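Local coordinates for protein L-threonine dehydrogenase (Flavobacterium frigidimaris, PDB 2YY7) that probably catalyses the NAD-dependent oxidation of L-threonine, as a dehydrogenase of the NAD-dependent epimerase/dehydratase family, at residues Trp115-Ala120 against Ile145-Gly150; Ala76-Ala81 against Trp91-Asn96; Gly172-Ser177 against Lys305-His310. One frame throughout, in Å; residues are numbered along the deposited sequence.

Contact 1: Trp115-Ala120 against Ile145-Gly150; sequences WPSSIA and ISKQAG. With NAD (nicotinamide-adenine-dinucleotide), chain E.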
loop_
_atom_site.group_PDB
_atom_site.type_symbol
_atom_site.label_atom_id
_atom_site.label_comp_id
_atom_site.label_asym_id
_atom_site.label_seq_id
_atom_site.Cartn_x
_atom_site.Cartn_y
_atom_site.Cartn_z
ATOM N N TRP A 115 15.197 4.939 5.408
ATOM C CA TRP A 115 14.160 4.048 5.895
ATOM C C TRP A 115 14.222 2.823 4.996
ATOM O O TRP A 115 14.054 2.926 3.786
ATOM C CB TRP A 115 12.786 4.705 5.793
ATOM C CG TRP A 115 11.677 3.745 6.102
ATOM C CD1 TRP A 115 11.298 3.290 7.333
ATOM C CD2 TRP A 115 10.865 3.054 5.151
ATOM N NE1 TRP A 115 10.301 2.355 7.207
ATOM C CE2 TRP A 115 10.016 2.191 5.876
ATOM C CE3 TRP A 115 10.776 3.076 3.752
ATOM C CZ2 TRP A 115 9.085 1.355 5.247
ATOM C CZ3 TRP A 115 9.849 2.243 3.126
ATOM C CH2 TRP A 115 9.016 1.397 3.876
ATOM N N PRO A 116 14.478 1.644 5.574
ATOM C CA PRO A 116 14.556 0.451 4.738
ATOM C C PRO A 116 13.230 -0.242 4.478
ATOM O O PRO A 116 12.369 -0.338 5.361
ATOM C CB PRO A 116 15.506 -0.435 5.520
ATOM C CG PRO A 116 15.047 -0.177 6.948
ATOM C CD PRO A 116 14.869 1.341 6.967
ATOM N N SER A 117 13.072 -0.705 3.244
ATOM C CA SER A 117 11.892 -1.454 2.852
ATOM C C SER A 117 12.394 -2.888 2.907
ATOM O O SER A 117 13.390 -3.171 3.585
ATOM C CB SER A 117 11.468 -1.102 1.425
ATOM O OG SER A 117 10.308 -1.828 1.045
ATOM N N SER A 118 11.730 -3.785 2.189
ATOM C CA SER A 118 12.131 -5.185 2.180
ATOM C C SER A 118 11.641 -5.915 0.934
ATOM O O SER A 118 10.712 -5.466 0.261
ATOM C CB SER A 118 11.578 -5.885 3.428
ATOM O OG SER A 118 11.712 -7.286 3.329
ATOM N N ILE A 119 12.271 -7.043 0.628
ATOM C CA ILE A 119 11.856 -7.846 -0.515
ATOM C C ILE A 119 10.446 -8.359 -0.219
ATOM O O ILE A 119 9.789 -8.938 -1.082
ATOM C CB ILE A 119 12.783 -9.060 -0.727
ATOM C CG1 ILE A 119 12.947 -9.824 0.594
ATOM C CG2 ILE A 119 14.123 -8.596 -1.288
ATOM C CD1 ILE A 119 13.646 -11.171 0.451
ATOM N N ALA A 120 9.989 -8.141 1.015
ATOM C CA ALA A 120 8.658 -8.572 1.430
ATOM C C ALA A 120 7.559 -7.758 0.747
ATOM O O ALA A 120 6.377 -8.094 0.861
ATOM C CB ALA A 120 8.518 -8.464 2.946
ATOM N N ILE A 145 2.769 -5.376 3.423
ATOM C CA ILE A 145 1.797 -4.314 3.179
ATOM C C ILE A 145 2.297 -3.004 3.783
ATOM O O ILE A 145 2.170 -1.937 3.164
ATOM C CB ILE A 145 0.416 -4.670 3.789
ATOM C CG1 ILE A 145 -0.107 -5.966 3.148
ATOM C CG2 ILE A 145 -0.576 -3.521 3.563
ATOM C CD1 ILE A 145 -1.402 -6.473 3.752
ATOM N N SER A 146 2.877 -3.087 4.979
ATOM C CA SER A 146 3.392 -1.899 5.654
ATOM C C SER A 146 4.581 -1.318 4.898
ATOM O O SER A 146 4.738 -0.098 4.818
ATOM C CB SER A 146 3.805 -2.219 7.103
ATOM O OG SER A 146 5.042 -2.911 7.171
ATOM N N LYS A 147 5.423 -2.186 4.349
ATOM C CA LYS A 147 6.585 -1.726 3.596
ATOM C C LYS A 147 6.161 -1.106 2.264
ATOM O O LYS A 147 6.753 -0.133 1.810
ATOM C CB LYS A 147 7.560 -2.885 3.354
ATOM C CG LYS A 147 8.266 -3.378 4.617
ATOM C CD LYS A 147 9.056 -2.249 5.291
ATOM C CE LYS A 147 9.972 -2.776 6.388
ATOM N NZ LYS A 147 10.749 -1.674 7.039
ATOM N N GLN A 148 5.136 -1.667 1.634
ATOM C CA GLN A 148 4.670 -1.123 0.369
ATOM C C GLN A 148 4.058 0.262 0.578
ATOM O O GLN A 148 4.373 1.204 -0.147
ATOM C CB GLN A 148 3.640 -2.046 -0.277
ATOM C CG GLN A 148 3.063 -1.457 -1.544
ATOM C CD GLN A 148 2.084 -2.377 -2.213
ATOM O OE1 GLN A 148 1.086 -2.783 -1.615
ATOM N NE2 GLN A 148 2.360 -2.715 -3.465
ATOM N N ALA A 149 3.185 0.383 1.571
ATOM C CA ALA A 149 2.553 1.667 1.874
ATOM C C ALA A 149 3.637 2.658 2.298
ATOM O O ALA A 149 3.555 3.857 2.001
ATOM C CB ALA A 149 1.526 1.498 2.990
ATOM N N GLY A 150 4.650 2.150 2.996
ATOM C CA GLY A 150 5.745 2.997 3.432
ATOM C C GLY A 150 6.439 3.596 2.225
ATOM O O GLY A 150 6.700 4.793 2.195
HETATM P PA NAD E . 15.372 -6.096 14.654
HETATM O O1A NAD E . 16.568 -6.958 14.867
HETATM O O2A NAD E . 14.069 -6.709 15.018
HETATM O O5B NAD E . 15.581 -4.669 15.307
HETATM C C5B NAD E . 14.502 -3.818 15.568
HETATM C C4B NAD E . 14.861 -2.896 16.707
HETATM O O4B NAD E . 13.819 -1.925 16.821
HETATM C C3B NAD E . 14.975 -3.652 18.052
HETATM O O3B NAD E . 16.224 -3.378 18.710
HETATM C C2B NAD E . 13.736 -3.176 18.821
HETATM O O2B NAD E . 13.947 -3.138 20.222
HETATM C C1B NAD E . 13.509 -1.787 18.206
HETATM N N9A NAD E . 12.148 -1.278 18.433
HETATM C C8A NAD E . 10.964 -2.008 18.325
HETATM N N7A NAD E . 9.946 -1.192 18.635
HETATM C C5A NAD E . 10.468 0.024 18.909
HETATM C C6A NAD E . 9.870 1.206 19.317
HETATM N N6A NAD E . 8.579 1.252 19.564
HETATM N N1A NAD E . 10.657 2.301 19.562
HETATM C C2A NAD E . 12.033 2.244 19.405
HETATM N N3A NAD E . 12.651 1.067 19.028
HETATM C C4A NAD E . 11.851 -0.024 18.795
HETATM O O3 NAD E . 15.238 -5.760 13.090
HETATM P PN NAD E . 16.402 -5.555 11.977
HETATM O O1N NAD E . 17.547 -4.735 12.495
HETATM O O2N NAD E . 16.588 -6.887 11.339
HETATM O O5D NAD E . 15.613 -4.652 10.883
HETATM C C5D NAD E . 15.697 -3.220 10.913
HETATM C C4D NAD E . 14.920 -2.653 9.693
HETATM O O4D NAD E . 15.378 -3.268 8.502
HETATM C C3D NAD E . 13.417 -2.945 9.733
HETATM O O3D NAD E . 12.729 -1.856 9.125
HETATM C C2D NAD E . 13.264 -4.142 8.826
HETATM O O2D NAD E . 11.925 -4.211 8.395
HETATM C C1D NAD E . 14.302 -3.857 7.740
HETATM N N1N NAD E . 14.682 -5.115 7.056
HETATM C C2N NAD E . 15.415 -6.069 7.733
HETATM C C3N NAD E . 15.767 -7.248 7.083
HETATM C C7N NAD E . 16.664 -8.253 7.752
HETATM O O7N NAD E . 16.882 -9.419 7.036
HETATM N N7N NAD E . 17.178 -8.059 8.979
HETATM C C4N NAD E . 15.358 -7.474 5.755
HETATM C C5N NAD E . 14.638 -6.487 5.075
HETATM C C6N NAD E . 14.285 -5.324 5.731
HETATM O O HOH W 1 8.559 -0.224 8.518
#
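The nicotinamide-ribose pocket of a short-chain dehydrogenase/reductase is built here, where the end of strand 112-118 meets the helix that carries the family's YxxxK signature, Y143 to K147. K147 does the reaching. Its CG lies anti to the carbonyl carbon, the chain bends once at chi2 (-58°) and then runs straight to NZ. K147 NZ donates to P116 O at 2.7 Å, in the plane of the carbonyl and with a C=O...N angle of 155°. Its other main partners are NAD O3D, 2.9 Å from K147 NZ, and a water that accepts at 3.0 Å; NAD O2D is a weak further one. W115 and S117 pack against the aliphatic part of the lysine: K147 CD meets W115 CZ2 at 3.6 Å, and S117 OG, hydrogen-bonded to E151, sits 3.7 Å from K147 CB. W115 crosses the lysine obliquely, its CG anti to the backbone N, and the ring edge at W115 CH2 lies 3.4 Å from K147 O. A CB on G150 would collide with that same CH2, so the indole needs a bare backbone there. S118 lines the cofactor side, S118 OG being 3.5 Å from NAD C5N. An alanine in place of K147 would probably leave P116 O and the ribose without their shared donor and loosen the seating of the nicotinamide half. The buried amine, held chiefly by a carbonyl, a ribose hydroxyl and a water, is probably charged and, as in related enzymes, may help lower the pKa of Y143, whose OH is hydrogen-bonded to NAD.

Contact 2: Ala76-Ala81 against Trp91-Asn96; sequences AALLSA and WDLNMN. With NAD (nicotinamide-adenine-dinucleotide), chain E.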
loop_
_atom_site.group_PDB
_atom_site.type_symbol
_atom_site.label_atom_id
_atom_site.label_comp_id
_atom_site.label_asym_id
_atom_site.label_seq_id
_atom_site.Cartn_x
_atom_site.Cartn_y
_atom_site.Cartn_z
ATOM N N ALA A 76 13.501 0.827 13.433
ATOM C CA ALA A 76 12.486 0.178 14.258
ATOM C C ALA A 76 11.254 -0.254 13.473
ATOM O O ALA A 76 10.707 0.510 12.680
ATOM C CB ALA A 76 12.074 1.104 15.416
ATOM N N ALA A 77 10.824 -1.490 13.712
ATOM C CA ALA A 77 9.655 -2.076 13.055
ATOM C C ALA A 77 9.623 -3.551 13.413
ATOM O O ALA A 77 10.623 -4.089 13.880
ATOM C CB ALA A 77 9.765 -1.932 11.540
ATOM N N LEU A 78 8.475 -4.193 13.211
ATOM C CA LEU A 78 8.355 -5.630 13.451
ATOM C C LEU A 78 8.592 -6.287 12.088
ATOM O O LEU A 78 8.126 -5.783 11.065
ATOM C CB LEU A 78 6.959 -5.991 13.977
ATOM C CG LEU A 78 6.573 -5.483 15.370
ATOM C CD1 LEU A 78 5.304 -6.183 15.834
ATOM C CD2 LEU A 78 7.695 -5.761 16.356
ATOM N N LEU A 79 9.315 -7.402 12.072
ATOM C CA LEU A 79 9.628 -8.100 10.830
ATOM C C LEU A 79 8.524 -9.020 10.294
ATOM O O LEU A 79 7.521 -9.256 10.963
ATOM C CB LEU A 79 10.932 -8.884 10.999
ATOM C CG LEU A 79 12.211 -8.077 10.777
ATOM C CD1 LEU A 79 12.239 -6.859 11.683
ATOM C CD2 LEU A 79 13.414 -8.972 11.031
ATOM N N SER A 80 8.736 -9.538 9.085
ATOM C CA SER A 80 7.777 -10.401 8.399
ATOM C C SER A 80 7.100 -11.488 9.226
ATOM O O SER A 80 5.880 -11.517 9.321
ATOM C CB SER A 80 8.428 -11.044 7.165
ATOM O OG SER A 80 9.536 -11.852 7.522
ATOM N N ALA A 81 7.879 -12.390 9.809
ATOM C CA ALA A 81 7.294 -13.470 10.598
ATOM C C ALA A 81 6.648 -12.985 11.898
ATOM O O ALA A 81 5.528 -13.377 12.231
ATOM C CB ALA A 81 8.350 -14.532 10.892
ATOM N N TRP A 91 1.317 -3.045 12.103
ATOM C CA TRP A 91 0.859 -1.979 11.220
ATOM C C TRP A 91 1.044 -0.629 11.915
ATOM O O TRP A 91 1.576 0.317 11.332
ATOM C CB TRP A 91 -0.615 -2.202 10.846
ATOM C CG TRP A 91 -1.239 -1.095 10.020
ATOM C CD1 TRP A 91 -2.118 -0.142 10.457
ATOM C CD2 TRP A 91 -1.028 -0.833 8.624
ATOM N NE1 TRP A 91 -2.466 0.696 9.422
ATOM C CE2 TRP A 91 -1.812 0.295 8.286
ATOM C CE3 TRP A 91 -0.253 -1.440 7.627
ATOM C CZ2 TRP A 91 -1.843 0.829 6.990
ATOM C CZ3 TRP A 91 -0.283 -0.907 6.335
ATOM C CH2 TRP A 91 -1.072 0.214 6.032
ATOM N N ASP A 92 0.627 -0.561 13.175
ATOM C CA ASP A 92 0.729 0.659 13.967
ATOM C C ASP A 92 2.166 1.174 14.040
ATOM O O ASP A 92 2.437 2.316 13.668
ATOM C CB ASP A 92 0.175 0.398 15.375
ATOM C CG ASP A 92 0.107 1.658 16.233
ATOM O OD1 ASP A 92 0.178 2.774 15.680
ATOM O OD2 ASP A 92 -0.035 1.528 17.470
ATOM N N LEU A 93 3.083 0.332 14.512
ATOM C CA LEU A 93 4.494 0.709 14.631
ATOM C C LEU A 93 5.175 1.019 13.297
ATOM O O LEU A 93 5.772 2.082 13.125
ATOM C CB LEU A 93 5.287 -0.405 15.327
ATOM C CG LEU A 93 6.809 -0.218 15.335
ATOM C CD1 LEU A 93 7.169 0.978 16.205
ATOM C CD2 LEU A 93 7.487 -1.478 15.865
ATOM N N ASN A 94 5.096 0.077 12.365
ATOM C CA ASN A 94 5.741 0.245 11.071
ATOM C C ASN A 94 5.294 1.491 10.307
ATOM O O ASN A 94 6.120 2.167 9.694
ATOM C CB ASN A 94 5.524 -1.009 10.215
ATOM C CG ASN A 94 6.208 -2.241 10.798
ATOM O OD1 ASN A 94 6.661 -2.237 11.946
ATOM N ND2 ASN A 94 6.278 -3.300 10.011
ATOM N N MET A 95 4.000 1.805 10.347
ATOM C CA MET A 95 3.496 2.975 9.633
ATOM C C MET A 95 3.652 4.297 10.373
ATOM O O MET A 95 4.161 5.273 9.814
ATOM C CB MET A 95 2.011 2.800 9.273
ATOM C CG MET A 95 1.714 1.699 8.258
ATOM S SD MET A 95 2.755 1.785 6.776
ATOM C CE MET A 95 2.253 3.360 6.044
ATOM N N ASN A 96 3.208 4.337 11.626
ATOM C CA ASN A 96 3.259 5.575 12.392
ATOM C C ASN A 96 4.653 6.064 12.741
ATOM O O ASN A 96 4.870 7.269 12.835
ATOM C CB ASN A 96 2.381 5.463 13.646
ATOM C CG ASN A 96 0.894 5.424 13.300
ATOM O OD1 ASN A 96 0.422 6.214 12.483
ATOM N ND2 ASN A 96 0.157 4.507 13.916
HETATM P PA NAD E . 15.372 -6.096 14.654
HETATM O O1A NAD E . 16.568 -6.958 14.867
HETATM O O2A NAD E . 14.069 -6.709 15.018
HETATM O O5B NAD E . 15.581 -4.669 15.307
HETATM C C5B NAD E . 14.502 -3.818 15.568
HETATM C C4B NAD E . 14.861 -2.896 16.707
HETATM O O4B NAD E . 13.819 -1.925 16.821
HETATM C C3B NAD E . 14.975 -3.652 18.052
HETATM O O3B NAD E . 16.224 -3.378 18.710
HETATM C C2B NAD E . 13.736 -3.176 18.821
HETATM O O2B NAD E . 13.947 -3.138 20.222
HETATM C C1B NAD E . 13.509 -1.787 18.206
HETATM N N9A NAD E . 12.148 -1.278 18.433
HETATM C C8A NAD E . 10.964 -2.008 18.325
HETATM N N7A NAD E . 9.946 -1.192 18.635
HETATM C C5A NAD E . 10.468 0.024 18.909
HETATM C C6A NAD E . 9.870 1.206 19.317
HETATM N N6A NAD E . 8.579 1.252 19.564
HETATM N N1A NAD E . 10.657 2.301 19.562
HETATM C C2A NAD E . 12.033 2.244 19.405
HETATM N N3A NAD E . 12.651 1.067 19.028
HETATM C C4A NAD E . 11.851 -0.024 18.795
HETATM O O3 NAD E . 15.238 -5.760 13.090
HETATM P PN NAD E . 16.402 -5.555 11.977
HETATM O O1N NAD E . 17.547 -4.735 12.495
HETATM O O2N NAD E . 16.588 -6.887 11.339
HETATM O O5D NAD E . 15.613 -4.652 10.883
HETATM C C5D NAD E . 15.697 -3.220 10.913
HETATM C C4D NAD E . 14.920 -2.653 9.693
HETATM O O4D NAD E . 15.378 -3.268 8.502
HETATM C C3D NAD E . 13.417 -2.945 9.733
HETATM O O3D NAD E . 12.729 -1.856 9.125
HETATM C C2D NAD E . 13.264 -4.142 8.826
HETATM O O2D NAD E . 11.925 -4.211 8.395
HETATM C C1D NAD E . 14.302 -3.857 7.740
HETATM N N1N NAD E . 14.682 -5.115 7.056
HETATM C C2N NAD E . 15.415 -6.069 7.733
HETATM C C3N NAD E . 15.767 -7.248 7.083
HETATM C C7N NAD E . 16.664 -8.253 7.752
HETATM O O7N NAD E . 16.882 -9.419 7.036
HETATM N N7N NAD E . 17.178 -8.059 8.979
HETATM C C4N NAD E . 15.358 -7.474 5.755
HETATM C C5N NAD E . 14.638 -6.487 5.075
HETATM C C6N NAD E . 14.285 -5.324 5.731
HETATM O O HOH W 2 8.942 1.640 10.242
#
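In this Rossmann-type domain the chain leaves strand 71-74 as the extended segment A76-L79, wedged between NAD and helix 87-106. N94 ties that segment to the helix. From its CB, chi1 (-65°) sets CG anti to the carbonyl carbon, and the amide turns to face the backbone of L78. N94 CG rests 3.6 Å from A77 CB. N94 OD1 accepts from L78 N at 3.0 Å, the donor lying in the carbonyl plane on a lone pair with an N-H...O angle of 158°. N94 ND2 gives a hydrogen to L78 O at 3.3 Å, straighter at 167° and nearly in the amide plane. One flat amide thus reads both the N-H and the C=O of a single residue, which, with S146 OG as a further partner of ND2, helps fix its rotation and holds the loop against the helix. The fit is close, with A77 CB only 3.1 Å from N94 OD1. L93, one residue earlier, points its CB toward the loop with CG anti to the backbone N. L93 CD2 lies 3.6 Å from A77 CA, and the L93 and L78 side chains cross at about a right angle. A76 CB presses on the adenine at NAD C4A, and L93 CD1 ends 3.7 Å from NAD N6A.

Contact 3: Gly172-Ser177 against Lys305-His310; sequences GLISWS and KDMIEH. With NAD (nicotinamide-adenine-dinucleotide), chain E.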
loop_
_atom_site.group_PDB
_atom_site.type_symbol
_atom_site.label_atom_id
_atom_site.label_comp_id
_atom_site.label_asym_id
_atom_site.label_seq_id
_atom_site.Cartn_x
_atom_site.Cartn_y
_atom_site.Cartn_z
ATOM N N GLY A 172 17.050 -10.939 2.443
ATOM C CA GLY A 172 17.266 -11.546 3.751
ATOM C C GLY A 172 18.691 -11.264 4.210
ATOM O O GLY A 172 19.635 -11.551 3.474
ATOM N N LEU A 173 18.857 -10.715 5.413
ATOM C CA LEU A 173 20.195 -10.381 5.917
ATOM C C LEU A 173 20.794 -11.391 6.894
ATOM O O LEU A 173 20.098 -11.959 7.735
ATOM C CB LEU A 173 20.187 -8.991 6.571
ATOM C CG LEU A 173 19.761 -7.801 5.712
ATOM C CD1 LEU A 173 20.100 -6.510 6.450
ATOM C CD2 LEU A 173 20.471 -7.833 4.364
ATOM N N ILE A 174 22.106 -11.579 6.790
ATOM C CA ILE A 174 22.834 -12.535 7.617
ATOM C C ILE A 174 23.943 -11.863 8.432
ATOM O O ILE A 174 24.769 -11.135 7.885
ATOM C CB ILE A 174 23.436 -13.631 6.711
ATOM C CG1 ILE A 174 22.302 -14.308 5.927
ATOM C CG2 ILE A 174 24.202 -14.655 7.545
ATOM C CD1 ILE A 174 22.736 -14.955 4.620
ATOM N N SER A 175 23.959 -12.104 9.740
ATOM C CA SER A 175 24.974 -11.500 10.597
ATOM C C SER A 175 25.377 -12.403 11.758
ATOM O O SER A 175 24.696 -13.379 12.069
ATOM C CB SER A 175 24.477 -10.167 11.156
ATOM O OG SER A 175 23.408 -10.381 12.058
ATOM N N TRP A 176 26.482 -12.038 12.405
ATOM C CA TRP A 176 27.042 -12.786 13.527
ATOM C C TRP A 176 27.039 -12.028 14.857
ATOM O O TRP A 176 27.199 -12.636 15.913
ATOM C CB TRP A 176 28.490 -13.175 13.205
ATOM C CG TRP A 176 29.329 -11.982 12.820
ATOM C CD1 TRP A 176 29.579 -11.527 11.553
ATOM C CD2 TRP A 176 29.951 -11.047 13.710
ATOM N NE1 TRP A 176 30.315 -10.366 11.602
ATOM C CE2 TRP A 176 30.556 -10.048 12.913
ATOM C CE3 TRP A 176 30.055 -10.954 15.107
ATOM C CZ2 TRP A 176 31.256 -8.968 13.467
ATOM C CZ3 TRP A 176 30.754 -9.877 15.656
ATOM C CH2 TRP A 176 31.343 -8.900 14.834
ATOM N N SER A 177 26.865 -10.708 14.818
ATOM C CA SER A 177 26.908 -9.914 16.050
ATOM C C SER A 177 25.644 -9.839 16.899
ATOM O O SER A 177 25.730 -9.687 18.118
ATOM C CB SER A 177 27.366 -8.486 15.738
ATOM O OG SER A 177 26.427 -7.821 14.916
ATOM N N LYS A 305 32.539 -18.318 5.126
ATOM C CA LYS A 305 33.852 -18.317 5.757
ATOM C C LYS A 305 33.894 -17.290 6.882
ATOM O O LYS A 305 34.285 -17.604 8.009
ATOM C CB LYS A 305 34.937 -17.989 4.725
ATOM C CG LYS A 305 36.340 -17.909 5.304
ATOM C CD LYS A 305 37.346 -17.478 4.245
ATOM C CE LYS A 305 38.758 -17.444 4.809
ATOM N NZ LYS A 305 39.733 -16.875 3.835
ATOM N N ASP A 306 33.485 -16.063 6.563
ATOM C CA ASP A 306 33.481 -14.964 7.528
ATOM C C ASP A 306 32.579 -15.230 8.731
ATOM O O ASP A 306 32.915 -14.857 9.854
ATOM C CB ASP A 306 33.070 -13.664 6.828
ATOM C CG ASP A 306 33.458 -12.428 7.617
ATOM O OD1 ASP A 306 32.654 -11.963 8.447
ATOM O OD2 ASP A 306 34.587 -11.931 7.413
ATOM N N MET A 307 31.436 -15.876 8.505
ATOM C CA MET A 307 30.525 -16.194 9.602
ATOM C C MET A 307 31.172 -17.194 10.552
ATOM O O MET A 307 31.193 -16.993 11.771
ATOM C CB MET A 307 29.210 -16.786 9.072
ATOM C CG MET A 307 28.200 -15.755 8.568
ATOM S SD MET A 307 27.529 -14.698 9.878
ATOM C CE MET A 307 26.230 -15.755 10.541
ATOM N N ILE A 308 31.700 -18.275 9.990
ATOM C CA ILE A 308 32.334 -19.308 10.799
ATOM C C ILE A 308 33.542 -18.766 11.568
ATOM O O ILE A 308 33.792 -19.170 12.701
ATOM C CB ILE A 308 32.727 -20.515 9.915
ATOM C CG1 ILE A 308 31.446 -21.186 9.399
ATOM C CG2 ILE A 308 33.572 -21.517 10.711
ATOM C CD1 ILE A 308 31.672 -22.266 8.381
ATOM N N GLU A 309 34.281 -17.839 10.967
ATOM C CA GLU A 309 35.431 -17.260 11.650
ATOM C C GLU A 309 34.956 -16.460 12.857
ATOM O O GLU A 309 35.550 -16.524 13.931
ATOM C CB GLU A 309 36.222 -16.346 10.713
ATOM C CG GLU A 309 36.926 -17.062 9.576
ATOM C CD GLU A 309 37.889 -16.153 8.831
ATOM O OE1 GLU A 309 37.472 -15.057 8.405
ATOM O OE2 GLU A 309 39.064 -16.533 8.671
ATOM N N HIS A 310 33.878 -15.704 12.678
ATOM C CA HIS A 310 33.332 -14.900 13.768
ATOM C C HIS A 310 32.692 -15.746 14.868
ATOM O O HIS A 310 32.751 -15.395 16.045
ATOM C CB HIS A 310 32.290 -13.916 13.228
ATOM C CG HIS A 310 32.878 -12.661 12.665
ATOM N ND1 HIS A 310 33.359 -11.644 13.462
ATOM C CD2 HIS A 310 33.083 -12.265 11.387
ATOM C CE1 HIS A 310 33.838 -10.678 12.699
ATOM N NE2 HIS A 310 33.682 -11.030 11.436
HETATM P PA NAD E . 15.372 -6.096 14.654
HETATM O O1A NAD E . 16.568 -6.958 14.867
HETATM O O2A NAD E . 14.069 -6.709 15.018
HETATM O O5B NAD E . 15.581 -4.669 15.307
HETATM C C5B NAD E . 14.502 -3.818 15.568
HETATM C C4B NAD E . 14.861 -2.896 16.707
HETATM O O4B NAD E . 13.819 -1.925 16.821
HETATM C C3B NAD E . 14.975 -3.652 18.052
HETATM O O3B NAD E . 16.224 -3.378 18.710
HETATM C C2B NAD E . 13.736 -3.176 18.821
HETATM O O2B NAD E . 13.947 -3.138 20.222
HETATM C C1B NAD E . 13.509 -1.787 18.206
HETATM N N9A NAD E . 12.148 -1.278 18.433
HETATM C C8A NAD E . 10.964 -2.008 18.325
HETATM N N7A NAD E . 9.946 -1.192 18.635
HETATM C C5A NAD E . 10.468 0.024 18.909
HETATM C C6A NAD E . 9.870 1.206 19.317
HETATM N N6A NAD E . 8.579 1.252 19.564
HETATM N N1A NAD E . 10.657 2.301 19.562
HETATM C C2A NAD E . 12.033 2.244 19.405
HETATM N N3A NAD E . 12.651 1.067 19.028
HETATM C C4A NAD E . 11.851 -0.024 18.795
HETATM O O3 NAD E . 15.238 -5.760 13.090
HETATM P PN NAD E . 16.402 -5.555 11.977
HETATM O O1N NAD E . 17.547 -4.735 12.495
HETATM O O2N NAD E . 16.588 -6.887 11.339
HETATM O O5D NAD E . 15.613 -4.652 10.883
HETATM C C5D NAD E . 15.697 -3.220 10.913
HETATM C C4D NAD E . 14.920 -2.653 9.693
HETATM O O4D NAD E . 15.378 -3.268 8.502
HETATM C C3D NAD E . 13.417 -2.945 9.733
HETATM O O3D NAD E . 12.729 -1.856 9.125
HETATM C C2D NAD E . 13.264 -4.142 8.826
HETATM O O2D NAD E . 11.925 -4.211 8.395
HETATM C C1D NAD E . 14.302 -3.857 7.740
HETATM N N1N NAD E . 14.682 -5.115 7.056
HETATM C C2N NAD E . 15.415 -6.069 7.733
HETATM C C3N NAD E . 15.767 -7.248 7.083
HETATM C C7N NAD E . 16.664 -8.253 7.752
HETATM O O7N NAD E . 16.882 -9.419 7.036
HETATM N N7N NAD E . 17.178 -8.059 8.979
HETATM C C4N NAD E . 15.358 -7.474 5.755
HETATM C C5N NAD E . 14.638 -6.487 5.075
HETATM C C6N NAD E . 14.285 -5.324 5.731
HETATM O O HOH W 3 31.742 -9.422 9.130
#
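The indole of W176 is packed on both faces: the H310 imidazole lies on one, and S177 CB stands over the rim of the other. The cluster joins the turn after strand 164-174 of the Rossmann sheet to the C-terminal helix 300-311. Tryptophan and histidine form a face-to-face stack, the five-membered ring of W176 and the H310 ring having centroids 3.5 Å apart and planes only 7° from parallel. H310 CB adds a CH-pi contact over the same indole face. At the W176 edge comes M307 SD, a Met-aromatic contact with the sulfur 5.2 Å from the centroid of the five-membered ring, 90° off its normal. D306 CG lies in the plane of the H310 ring, at its edge. W176 CG takes the crowded position between the backbone N and the carbonyl carbon, which swings the indole over to the helix. W176 NE1 donates to a water at 3.0 Å, and that water lies 2.8 Å from D306 OD1, an oxygen also hydrogen-bonded to Y215. Deeper in, M307 bends at chi2 and chi3 so that its methyl tucks under the strand end: M307 CE lies 3.2 Å from S175 O and 3.8 Å from I174 CG2. S175 turns its CB away from the helix, and its OG bonds to Q13, a residue of the NAD site. The same segment therefore meets the helix through I174, the S175 carbonyl and W176, and the cofactor through its start, where L173 N donates to NAD O7N at 2.9 Å with an N-H...O angle of 155°.

How the contacts relate
All three contacts touch NAD, contact 3 only through the start of its strand segment. Contacts 1 and 2 are neighbours, centres about 9 Å apart, and they touch where helices 87-106 and 142-161 pack: N94 ND2 and S146 OG, 3.1 Å apart, probably form a hydrogen bond, and A149 CB meets M95 CE at 3.7 Å. Both also reach the second subunit. Contact 3 lies across the chain's centre, about 24 Å from contact 1 and 25 Å from contact 2 between centres. Strands 112-118 and 164-174 are sheet neighbours, and I119 CD1 packs 4.0 Å from G172 N. Contact 1 meets the nicotinamide ribose and ring, contact 2 mainly the adenine with touches on diphosphate and ribose, contact 3 the carboxamide.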